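PDB 3KYZ: sensor protein PfeS from Pseudomonas aeruginosa, which serves as the membrane-bound sensor histidine kinase of the PfeR/PfeS two-component system and may activate PfeR by phosphorylation, the piece here being its sensor domain. Local coordinates for residues A[53-64]-A[110-121]. Sequence-based numbering, arbitrary orientation.
Sequences EDTWVALVGPHL and EQGRLVIQLPER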
loop_
_atom_site.group_PDB
_atom_site.type_symbol
_atom_site.label_atom_id
_atom_site.label_comp_id
_atom_site.label_asym_id
_atom_site.label_seq_id
_atom_site.Cartn_x
_atom_site.Cartn_y
_atom_site.Cartn_z
ATOM N N GLU A 53 7.777 -19.796 8.136
ATOM C CA GLU A 53 6.809 -19.108 8.986
ATOM C C GLU A 53 5.369 -19.417 8.602
ATOM O O GLU A 53 4.435 -18.881 9.201
ATOM C CB GLU A 53 7.049 -17.596 8.947
ATOM C CG GLU A 53 8.330 -17.162 9.649
ATOM C CD GLU A 53 8.243 -17.255 11.158
ATOM O OE1 GLU A 53 7.144 -17.541 11.692
ATOM O OE2 GLU A 53 9.285 -17.033 11.814
ATOM N N ASP A 54 5.199 -20.273 7.599
ATOM C CA ASP A 54 3.878 -20.693 7.142
ATOM C C ASP A 54 2.986 -19.477 6.913
ATOM O O ASP A 54 1.872 -19.395 7.435
ATOM C CB ASP A 54 3.238 -21.652 8.155
ATOM C CG ASP A 54 1.979 -22.311 7.621
ATOM O OD1 ASP A 54 1.834 -22.404 6.382
ATOM O OD2 ASP A 54 1.137 -22.740 8.442
ATOM N N THR A 55 3.484 -18.530 6.126
ATOM C CA THR A 55 2.767 -17.286 5.915
ATOM C C THR A 55 3.192 -16.647 4.601
ATOM O O THR A 55 4.258 -16.971 4.054
ATOM C CB THR A 55 3.012 -16.304 7.080
ATOM O OG1 THR A 55 2.037 -15.255 7.033
ATOM C CG2 THR A 55 4.414 -15.705 7.018
ATOM N N TRP A 56 2.359 -15.750 4.087
ATOM C CA TRP A 56 2.683 -15.063 2.844
ATOM C C TRP A 56 3.848 -14.087 3.037
ATOM O O TRP A 56 3.905 -13.354 4.023
ATOM C CB TRP A 56 1.462 -14.329 2.293
ATOM C CG TRP A 56 1.705 -13.737 0.933
ATOM C CD1 TRP A 56 1.664 -14.392 -0.265
ATOM C CD2 TRP A 56 2.027 -12.374 0.633
ATOM N NE1 TRP A 56 1.933 -13.518 -1.294
ATOM C CE2 TRP A 56 2.166 -12.275 -0.768
ATOM C CE3 TRP A 56 2.213 -11.229 1.412
ATOM C CZ2 TRP A 56 2.474 -11.075 -1.405
ATOM C CZ3 TRP A 56 2.515 -10.043 0.781
ATOM C CH2 TRP A 56 2.642 -9.972 -0.617
ATOM N N VAL A 57 4.763 -14.078 2.071
ATOM C CA VAL A 57 5.932 -13.215 2.111
ATOM C C VAL A 57 6.153 -12.625 0.726
ATOM O O VAL A 57 5.899 -13.295 -0.281
ATOM C CB VAL A 57 7.200 -14.022 2.508
ATOM C CG1 VAL A 57 8.457 -13.174 2.336
ATOM C CG2 VAL A 57 7.069 -14.540 3.929
ATOM N N ALA A 58 6.614 -11.377 0.668
ATOM C CA ALA A 58 7.074 -10.796 -0.596
ATOM C C ALA A 58 8.263 -9.876 -0.345
ATOM O O ALA A 58 8.370 -9.281 0.728
ATOM C CB ALA A 58 5.945 -10.029 -1.299
ATOM N N LEU A 59 9.168 -9.795 -1.316
ATOM C CA LEU A 59 10.201 -8.770 -1.324
ATOM C C LEU A 59 9.825 -7.845 -2.455
ATOM O O LEU A 59 9.687 -8.290 -3.589
ATOM C CB LEU A 59 11.584 -9.377 -1.590
ATOM C CG LEU A 59 12.281 -9.986 -0.368
ATOM C CD1 LEU A 59 11.466 -11.142 0.201
ATOM C CD2 LEU A 59 13.683 -10.439 -0.731
ATOM N N VAL A 60 9.622 -6.568 -2.153
ATOM C CA VAL A 60 9.188 -5.639 -3.204
ATOM C C VAL A 60 10.091 -4.427 -3.299
ATOM O O VAL A 60 10.702 -4.011 -2.306
ATOM C CB VAL A 60 7.707 -5.201 -3.067
ATOM C CG1 VAL A 60 6.782 -6.415 -3.076
ATOM C CG2 VAL A 60 7.493 -4.379 -1.824
ATOM N N GLY A 61 10.191 -3.879 -4.506
ATOM C CA GLY A 61 11.073 -2.761 -4.764
ATOM C C GLY A 61 10.395 -1.410 -4.615
ATOM O O GLY A 61 9.272 -1.318 -4.100
ATOM N N PRO A 62 11.077 -0.348 -5.076
ATOM C CA PRO A 62 10.606 1.035 -4.903
ATOM C C PRO A 62 9.289 1.320 -5.630
ATOM O O PRO A 62 8.567 2.239 -5.243
ATOM C CB PRO A 62 11.728 1.883 -5.516
ATOM C CG PRO A 62 12.871 0.973 -5.768
ATOM C CD PRO A 62 12.374 -0.434 -5.772
ATOM N N HIS A 63 8.982 0.543 -6.664
ATOM C CA HIS A 63 7.724 0.704 -7.396
ATOM C C HIS A 63 6.655 -0.333 -6.988
ATOM O O HIS A 63 5.611 -0.486 -7.647
ATOM C CB HIS A 63 8.001 0.690 -8.907
ATOM C CG HIS A 63 9.137 1.582 -9.312
ATOM N ND1 HIS A 63 9.043 2.957 -9.302
ATOM C CD2 HIS A 63 10.399 1.297 -9.717
ATOM C CE1 HIS A 63 10.192 3.481 -9.691
ATOM N NE2 HIS A 63 11.034 2.494 -9.949
ATOM N N LEU A 64 6.919 -1.016 -5.876
ATOM C CA LEU A 64 6.017 -2.027 -5.317
ATOM C C LEU A 64 5.870 -3.261 -6.201
ATOM O O LEU A 64 4.886 -3.992 -6.100
ATOM C CB LEU A 64 4.646 -1.431 -4.942
ATOM C CG LEU A 64 4.714 -0.200 -4.030
ATOM C CD1 LEU A 64 3.312 0.315 -3.685
ATOM C CD2 LEU A 64 5.496 -0.489 -2.750
ATOM N N GLU A 110 15.551 2.566 0.301
ATOM C CA GLU A 110 15.062 2.987 -1.008
ATOM C C GLU A 110 15.105 1.863 -2.048
ATOM O O GLU A 110 14.497 1.979 -3.113
ATOM C CB GLU A 110 15.816 4.224 -1.515
ATOM C CG GLU A 110 17.196 3.943 -2.111
ATOM C CD GLU A 110 18.285 3.741 -1.069
ATOM O OE1 GLU A 110 17.974 3.585 0.128
ATOM O OE2 GLU A 110 19.471 3.748 -1.453
ATOM N N GLN A 111 15.811 0.777 -1.741
ATOM C CA GLN A 111 15.922 -0.339 -2.681
ATOM C C GLN A 111 14.783 -1.349 -2.542
ATOM O O GLN A 111 14.506 -2.123 -3.457
ATOM C CB GLN A 111 17.269 -1.045 -2.539
ATOM C CG GLN A 111 18.450 -0.223 -3.023
ATOM C CD GLN A 111 19.773 -0.933 -2.816
ATOM O OE1 GLN A 111 19.815 -2.151 -2.650
ATOM N NE2 GLN A 111 20.861 -0.172 -2.816
ATOM N N GLY A 112 14.129 -1.366 -1.389
ATOM C CA GLY A 112 13.020 -2.276 -1.223
ATOM C C GLY A 112 12.647 -2.565 0.208
ATOM O O GLY A 112 13.136 -1.929 1.144
ATOM N N ARG A 113 11.748 -3.527 0.371
ATOM C CA ARG A 113 11.259 -3.883 1.687
ATOM C C ARG A 113 10.850 -5.343 1.715
ATOM O O ARG A 113 10.585 -5.955 0.672
ATOM C CB ARG A 113 10.054 -3.015 2.054
ATOM C CG ARG A 113 8.804 -3.329 1.240
ATOM C CD ARG A 113 7.673 -2.358 1.566
ATOM N NE ARG A 113 7.881 -1.060 0.924
ATOM C CZ ARG A 113 7.256 0.066 1.264
ATOM N NH1 ARG A 113 6.388 0.079 2.270
ATOM N NH2 ARG A 113 7.502 1.187 0.595
ATOM N N LEU A 114 10.817 -5.891 2.920
ATOM C CA LEU A 114 10.210 -7.186 3.176
ATOM C C LEU A 114 8.762 -6.952 3.590
ATOM O O LEU A 114 8.477 -6.079 4.418
ATOM C CB LEU A 114 10.959 -7.904 4.304
ATOM C CG LEU A 114 10.316 -9.196 4.826
ATOM C CD1 LEU A 114 10.289 -10.253 3.743
ATOM C CD2 LEU A 114 11.064 -9.715 6.050
ATOM N N VAL A 115 7.846 -7.706 2.990
ATOM C CA VAL A 115 6.464 -7.736 3.446
ATOM C C VAL A 115 6.168 -9.151 3.939
ATOM O O VAL A 115 6.444 -10.136 3.248
ATOM C CB VAL A 115 5.474 -7.343 2.332
ATOM C CG1 VAL A 115 4.029 -7.446 2.840
ATOM C CG2 VAL A 115 5.770 -5.933 1.843
ATOM N N ILE A 116 5.632 -9.256 5.148
ATOM C CA ILE A 116 5.282 -10.556 5.703
ATOM C C ILE A 116 3.908 -10.463 6.343
ATOM O O ILE A 116 3.652 -9.554 7.127
ATOM C CB ILE A 116 6.359 -11.063 6.707
ATOM C CG1 ILE A 116 6.008 -12.454 7.243
ATOM C CG2 ILE A 116 6.580 -10.073 7.856
ATOM C CD1 ILE A 116 7.207 -13.149 7.887
ATOM N N GLN A 117 3.008 -11.374 5.988
ATOM C CA GLN A 117 1.739 -11.421 6.703
ATOM C C GLN A 117 2.045 -11.951 8.101
ATOM O O GLN A 117 2.718 -12.968 8.255
ATOM C CB GLN A 117 0.701 -12.302 6.012
ATOM C CG GLN A 117 -0.677 -12.159 6.660
ATOM C CD GLN A 117 -1.809 -12.722 5.824
ATOM O OE1 GLN A 117 -1.610 -13.626 5.016
ATOM N NE2 GLN A 117 -3.013 -12.179 6.014
ATOM N N LEU A 118 1.581 -11.244 9.121
ATOM C CA LEU A 118 1.956 -11.576 10.495
ATOM C C LEU A 118 1.622 -13.028 10.819
ATOM O O LEU A 118 0.484 -13.443 10.651
ATOM C CB LEU A 118 1.225 -10.662 11.481
ATOM C CG LEU A 118 1.751 -10.741 12.913
ATOM C CD1 LEU A 118 3.134 -10.107 13.004
ATOM C CD2 LEU A 118 0.787 -10.065 13.864
ATOM N N PRO A 119 2.613 -13.810 11.278
ATOM C CA PRO A 119 2.286 -15.166 11.737
ATOM C C PRO A 119 1.277 -15.132 12.882
ATOM O O PRO A 119 1.379 -14.288 13.771
ATOM C CB PRO A 119 3.633 -15.700 12.238
ATOM C CG PRO A 119 4.643 -14.961 11.430
ATOM C CD PRO A 119 4.067 -13.564 11.273
ATOM N N GLU A 120 0.318 -16.049 12.862
ATOM C CA GLU A 120 -0.776 -16.027 13.827
ATOM C C GLU A 120 -0.305 -16.030 15.284
ATOM O O GLU A 120 -0.925 -15.406 16.150
ATOM C CB GLU A 120 -1.724 -17.199 13.575
ATOM C CG GLU A 120 -2.965 -17.191 14.449
ATOM C CD GLU A 120 -3.804 -18.440 14.266
ATOM O OE1 GLU A 120 -3.271 -19.439 13.738
ATOM O OE2 GLU A 120 -4.993 -18.425 14.654
ATOM N N ARG A 121 0.795 -16.722 15.556
ATOM C CA ARG A 121 1.267 -16.851 16.933
ATOM C C ARG A 121 1.758 -15.526 17.514
ATOM O O ARG A 121 1.900 -15.399 18.734
ATOM C CB ARG A 121 2.373 -17.904 17.036
ATOM C CG ARG A 121 3.716 -17.407 16.553
ATOM C CD ARG A 121 4.807 -18.455 16.693
ATOM N NE ARG A 121 6.066 -17.919 16.196
ATOM C CZ ARG A 121 6.365 -17.801 14.907
ATOM N NH1 ARG A 121 5.503 -18.203 13.985
ATOM N NH2 ARG A 121 7.535 -17.295 14.542
HETATM O O HOH W 1 -0.177 -15.219 8.617
HETATM O O HOH W 2 -0.455 -16.107 4.953
HETATM O O HOH W 3 9.525 -0.499 -1.347
#
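Leu114 CD1 touches both Val57 CG1 (3.7 Å) and Leu59 CD1 on the helix-facing side of an antiparallel strand pair, 57-60 with 113-117. These strands belong to the three-stranded sheet of the Cache-clan sensor domain, predicted to be periplasmic; Leu114 also touches Tyr26 of helix 17-53. Beside them Val57 and Ile116 run side by side, and Ile116 CG1 meets Thr55 CG2. On the other face, Val115 CG1 reaches the edge of the Trp56 ring at CZ3 (3.6 Å), while the indole NE1 hydrogen-bonds Glu76 OE2. Val60 CG2 packs on Arg113 CG; the arginine chain then bends at chi3 (77°), and its NE shares a water with Gly61 O, while NH1 hydrogen-bonds Ser102 OG. Within the sheet, the hydrogen-bonded pairs Ala58-Val115 and Val60-Arg113 each exchange two backbone bonds. Just before strand 57-60, Thr55 OG1 swings anti to its own N (chi1 -165°) and donates to Gln117 O at 2.7 Å, from above the carbonyl plane. At the polar edge Glu53, whose OE2 also hydrogen-bonds Tyr26 OH, forms a salt bridge with Arg121. Carboxylate and guanidinium are nearly coplanar, 11° apart, and Arg121 NH1 and NH2 both donate to the single oxygen Glu53 OE1, each at 2.9 Å.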